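Local coordinates for Phospholipase/Carboxylesterase (Haliangium ochraceum, PDB 4Q82), which probably hydrolyses carboxylic ester bonds as a serine hydrolase of the alpha/beta-hydrolase type, at residues 192-206 against 224-236. Numbering follows the deposited sequence. Where two conformers were deposited one is given.
Sequences GNGRPAFNDHGCDLA and AGTIEPMNGLIAC
Helices 195-201 and 224-235 follow successive parallel strands, 186-190 and 210-215, of an alpha/beta-hydrolase-like sheet, and a disulfide between C203 and C236 ties them just beyond their C-terminal ends. Their axes run roughly alongside each other, 30° apart and 8.8 Å at closest approach. At the N-terminal end the backbones nearly touch: G194 N donates to G225 O at 2.8 Å, and G225, having no side chain, lets the 192-194 loop lie against it. N193 OD1 turns back to accept from R195 N in an Asx turn that leads into the first helix. Beside this, one water bridges G192 N and T226 OG1, a hydroxyl that also bonds to H214.

At the start of helix 195-201, R195 lies among A224, G225, E228 and P229. A bend at its third torsion brings the guanidinium side-on across the E228 carboxylate, with the two planes 85° apart. R195 NE reaches E228 OE1 at 3.0 Å, nearly straight, while R195 NH2 reaches E228 OE2 at 2.7 Å with a more bent N-H; both oxygens are met from above the carboxylate plane.

Farther along the helices, F198 packs between them, its CG anti to the backbone N. P229 O lies over one ring face toward the rim, and F198 CZ comes within 3.5 Å of G232 CA, an approach that glycine's lack of a side chain allows. The L233 methyl CD2 packs 3.7 Å from F198 CD1 and also touches L205 and A206. C203 SG and C236 SG are joined at 2.0 Å with chi3 -88°, close to the relaxed right angle. Two helices following neighbouring parallel strands and packed alongside each other fit the alpha/beta-hydrolase-type fold, here with the C203-C236 disulfide as a covalent addition.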
loop_
_atom_site.group_PDB
_atom_site.type_symbol
_atom_site.label_atom_id
_atom_site.label_comp_id
_atom_site.label_asym_id
_atom_site.label_seq_id
_atom_site.Cartn_x
_atom_site.Cartn_y
_atom_site.Cartn_z
ATOM N N GLY A 192 -2.043 2.294 -11.031
ATOM C CA GLY A 192 -1.649 3.681 -10.821
ATOM C C GLY A 192 -0.895 4.221 -12.019
ATOM O O GLY A 192 -0.927 3.645 -13.129
ATOM N N ASN A 193 -0.246 5.368 -11.820
ATOM C CA ASN A 193 0.505 6.001 -12.878
ATOM C C ASN A 193 1.827 6.479 -12.302
ATOM O O ASN A 193 1.867 7.469 -11.590
ATOM C CB ASN A 193 -0.264 7.184 -13.489
ATOM C CG ASN A 193 0.511 7.865 -14.622
ATOM O OD1 ASN A 193 1.618 7.450 -14.971
ATOM N ND2 ASN A 193 -0.092 8.907 -15.229
ATOM N N GLY A 194 2.899 5.782 -12.641
ATOM C CA GLY A 194 4.235 6.145 -12.201
ATOM C C GLY A 194 5.075 6.790 -13.286
ATOM O O GLY A 194 6.283 6.947 -13.121
ATOM N N ARG A 195 4.457 7.186 -14.398
ATOM C CA ARG A 195 5.246 7.817 -15.459
ATOM C C ARG A 195 5.932 9.121 -15.004
ATOM O O ARG A 195 7.119 9.302 -15.281
ATOM C CB ARG A 195 4.371 8.022 -16.711
ATOM C CG ARG A 195 3.819 6.658 -17.215
ATOM C CD ARG A 195 2.910 6.797 -18.437
ATOM N NE ARG A 195 3.686 6.969 -19.669
ATOM C CZ ARG A 195 3.119 7.058 -20.875
ATOM N NH1 ARG A 195 1.789 6.995 -20.979
ATOM N NH2 ARG A 195 3.872 7.211 -21.964
ATOM N N PRO A 196 5.218 10.023 -14.294
ATOM C CA PRO A 196 5.932 11.211 -13.817
ATOM C C PRO A 196 7.108 10.877 -12.880
ATOM O O PRO A 196 8.175 11.480 -13.008
ATOM C CB PRO A 196 4.845 11.993 -13.066
ATOM C CG PRO A 196 3.563 11.602 -13.782
ATOM C CD PRO A 196 3.768 10.105 -13.987
ATOM N N ALA A 197 6.912 9.941 -11.960
ATOM C CA ALA A 197 7.994 9.574 -11.041
ATOM C C ALA A 197 9.239 9.055 -11.775
ATOM O O ALA A 197 10.365 9.457 -11.464
ATOM C CB ALA A 197 7.502 8.530 -10.046
ATOM N N PHE A 198 9.035 8.152 -12.731
ATOM C CA PHE A 198 10.157 7.597 -13.470
ATOM C C PHE A 198 10.746 8.605 -14.453
ATOM O O PHE A 198 11.956 8.621 -14.670
ATOM C CB PHE A 198 9.752 6.316 -14.213
ATOM C CG PHE A 198 10.919 5.642 -14.890
ATOM C CD1 PHE A 198 11.902 5.016 -14.131
ATOM C CD2 PHE A 198 11.061 5.682 -16.270
ATOM C CE1 PHE A 198 12.997 4.421 -14.729
ATOM C CE2 PHE A 198 12.173 5.087 -16.889
ATOM C CZ PHE A 198 13.142 4.464 -16.108
ATOM N N ASN A 199 9.897 9.436 -15.059
ATOM C CA ASN A 199 10.405 10.467 -15.966
ATOM C C ASN A 199 11.318 11.426 -15.202
ATOM O O ASN A 199 12.347 11.878 -15.713
ATOM C CB ASN A 199 9.262 11.234 -16.629
ATOM C CG ASN A 199 9.765 12.294 -17.591
ATOM O OD1 ASN A 199 9.633 13.496 -17.348
ATOM N ND2 ASN A 199 10.380 11.850 -18.672
ATOM N N ASP A 200 10.935 11.713 -13.963
ATOM C CA ASP A 200 11.702 12.597 -13.097
ATOM C C ASP A 200 13.046 11.977 -12.672
ATOM O O ASP A 200 14.086 12.612 -12.782
ATOM C CB ASP A 200 10.858 12.936 -11.867
ATOM C CG ASP A 200 11.414 14.080 -11.052
ATOM O OD1 ASP A 200 12.652 14.251 -10.995
ATOM O OD2 ASP A 200 10.592 14.809 -10.446
ATOM N N HIS A 201 13.012 10.746 -12.179
ATOM C CA HIS A 201 14.167 10.168 -11.490
ATOM C C HIS A 201 14.959 9.129 -12.265
ATOM O O HIS A 201 16.121 8.880 -11.938
ATOM C CB HIS A 201 13.708 9.535 -10.180
ATOM C CG HIS A 201 13.277 10.531 -9.148
ATOM N ND1 HIS A 201 14.152 11.416 -8.562
ATOM C CD2 HIS A 201 12.070 10.762 -8.581
ATOM C CE1 HIS A 201 13.501 12.159 -7.683
ATOM N NE2 HIS A 201 12.237 11.778 -7.673
ATOM N N GLY A 202 14.336 8.493 -13.257
ATOM C CA GLY A 202 15.003 7.424 -13.989
ATOM C C GLY A 202 15.511 6.332 -13.064
ATOM O O GLY A 202 14.833 5.962 -12.109
ATOM N N CYS A 203 16.729 5.844 -13.296
ATOM C CA CYS A 203 17.193 4.691 -12.536
ATOM C C CYS A 203 17.453 4.996 -11.061
ATOM O O CYS A 203 17.618 4.074 -10.267
ATOM C CB CYS A 203 18.429 4.096 -13.200
ATOM S SG CYS A 203 17.968 3.317 -14.773
ATOM N N ASP A 204 17.437 6.267 -10.671
ATOM C CA ASP A 204 17.478 6.584 -9.237
ATOM C C ASP A 204 16.289 5.957 -8.511
ATOM O O ASP A 204 16.401 5.540 -7.360
ATOM C CB ASP A 204 17.490 8.093 -8.993
ATOM C CG ASP A 204 18.781 8.764 -9.480
ATOM O OD1 ASP A 204 19.744 8.053 -9.840
ATOM O OD2 ASP A 204 18.832 10.009 -9.475
ATOM N N LEU A 205 15.141 5.907 -9.182
ATOM C CA LEU A 205 13.955 5.327 -8.587
ATOM C C LEU A 205 14.105 3.813 -8.410
ATOM O O LEU A 205 13.433 3.208 -7.584
ATOM C CB LEU A 205 12.741 5.649 -9.447
ATOM C CG LEU A 205 11.352 5.172 -9.029
ATOM C CD1 LEU A 205 11.001 5.688 -7.658
ATOM C CD2 LEU A 205 10.355 5.667 -10.046
ATOM N N ALA A 206 15.011 3.207 -9.166
ATOM C CA ALA A 206 15.167 1.748 -9.129
ATOM C C ALA A 206 15.828 1.258 -7.833
ATOM O O ALA A 206 15.977 0.048 -7.613
ATOM C CB ALA A 206 15.955 1.270 -10.340
ATOM N N ALA A 224 -0.384 2.015 -19.501
ATOM C CA ALA A 224 0.981 2.536 -19.683
ATOM C C ALA A 224 1.490 3.164 -18.376
ATOM O O ALA A 224 2.703 3.225 -18.130
ATOM C CB ALA A 224 1.032 3.555 -20.828
ATOM N N GLY A 225 0.553 3.600 -17.526
ATOM C CA GLY A 225 0.905 4.218 -16.254
ATOM C C GLY A 225 1.755 3.312 -15.366
ATOM O O GLY A 225 2.571 3.794 -14.559
ATOM N N THR A 226 1.545 2.002 -15.473
ATOM C CA THR A 226 2.367 1.039 -14.740
ATOM C C THR A 226 3.420 0.409 -15.647
ATOM O O THR A 226 4.556 0.193 -15.246
ATOM C CB THR A 226 1.501 -0.073 -14.111
ATOM O OG1 THR A 226 0.551 0.539 -13.224
ATOM C CG2 THR A 226 2.361 -1.088 -13.298
ATOM N N ILE A 227 3.044 0.114 -16.883
ATOM C CA ILE A 227 3.937 -0.658 -17.732
ATOM C C ILE A 227 5.202 0.127 -18.113
ATOM O O ILE A 227 6.305 -0.427 -18.102
ATOM C CB ILE A 227 3.195 -1.142 -19.007
ATOM C CG1 ILE A 227 2.120 -2.182 -18.613
ATOM C CG2 ILE A 227 4.187 -1.736 -20.029
ATOM C CD1 ILE A 227 1.137 -2.487 -19.745
ATOM N N GLU A 228 5.048 1.407 -18.459
ATOM C CA GLU A 228 6.205 2.203 -18.869
ATOM C C GLU A 228 7.204 2.333 -17.717
ATOM O O GLU A 228 8.376 1.992 -17.899
ATOM C CB GLU A 228 5.802 3.595 -19.402
ATOM C CG GLU A 228 7.007 4.502 -19.745
ATOM C CD GLU A 228 6.621 5.906 -20.235
ATOM O OE1 GLU A 228 6.677 6.871 -19.437
ATOM O OE2 GLU A 228 6.293 6.060 -21.429
ATOM N N PRO A 229 6.757 2.807 -16.531
ATOM C CA PRO A 229 7.779 2.923 -15.488
ATOM C C PRO A 229 8.351 1.571 -15.054
ATOM O O PRO A 229 9.549 1.529 -14.808
ATOM C CB PRO A 229 7.047 3.620 -14.329
ATOM C CG PRO A 229 5.606 3.428 -14.598
ATOM C CD PRO A 229 5.471 3.388 -16.090
HETATM N N MSE A 230 7.558 0.501 -14.998
HETATM C CA MSE A 230 8.139 -0.754 -14.525
HETATM C C MSE A 230 9.111 -1.284 -15.575
HETATM O O MSE A 230 10.182 -1.807 -15.227
HETATM C CB MSE A 230 7.065 -1.815 -14.215
HETATM C CG MSE A 230 6.148 -1.530 -13.039
HETATM SE SE MSE A 230 7.082 -0.941 -11.439
HETATM C CE MSE A 230 8.591 -2.196 -11.457
ATOM N N ASN A 231 8.784 -1.138 -16.861
ATOM C CA ASN A 231 9.756 -1.556 -17.876
ATOM C C ASN A 231 11.063 -0.773 -17.741
ATOM O O ASN A 231 12.149 -1.334 -17.858
ATOM C CB ASN A 231 9.205 -1.380 -19.295
ATOM C CG ASN A 231 8.209 -2.460 -19.683
ATOM O OD1 ASN A 231 8.160 -3.523 -19.076
ATOM N ND2 ASN A 231 7.446 -2.199 -20.738
ATOM N N GLY A 232 10.949 0.533 -17.501
ATOM C CA GLY A 232 12.120 1.370 -17.299
ATOM C C GLY A 232 12.940 0.920 -16.097
ATOM O O GLY A 232 14.164 0.807 -16.167
ATOM N N LEU A 233 12.256 0.665 -14.984
ATOM C CA LEU A 233 12.931 0.286 -13.763
ATOM C C LEU A 233 13.598 -1.081 -13.914
ATOM O O LEU A 233 14.714 -1.282 -13.443
ATOM C CB LEU A 233 11.952 0.262 -12.596
ATOM C CG LEU A 233 11.393 1.628 -12.167
ATOM C CD1 LEU A 233 10.227 1.380 -11.211
ATOM C CD2 LEU A 233 12.500 2.458 -11.516
ATOM N N ILE A 234 12.906 -2.011 -14.575
ATOM C CA ILE A 234 13.454 -3.353 -14.818
ATOM C C ILE A 234 14.699 -3.267 -15.702
ATOM O O ILE A 234 15.667 -4.007 -15.492
ATOM C CB ILE A 234 12.377 -4.278 -15.446
ATOM C CG1 ILE A 234 11.379 -4.696 -14.369
ATOM C CG2 ILE A 234 12.989 -5.535 -16.054
ATOM C CD1 ILE A 234 10.093 -5.269 -14.907
ATOM N N ALA A 235 14.696 -2.347 -16.667
ATOM C CA ALA A 235 15.842 -2.197 -17.563
ATOM C C ALA A 235 17.050 -1.542 -16.875
ATOM O O ALA A 235 18.175 -1.608 -17.387
ATOM C CB ALA A 235 15.441 -1.390 -18.811
ATOM N N CYS A 236 16.832 -0.918 -15.719
ATOM C CA CYS A 236 17.928 -0.257 -15.020
ATOM C C CYS A 236 18.985 -1.269 -14.598
ATOM O O CYS A 236 18.664 -2.364 -14.135
ATOM C CB CYS A 236 17.420 0.513 -13.805
ATOM S SG CYS A 236 16.490 2.010 -14.250
HETATM O O HOH W 1 0.716 1.135 -10.609
#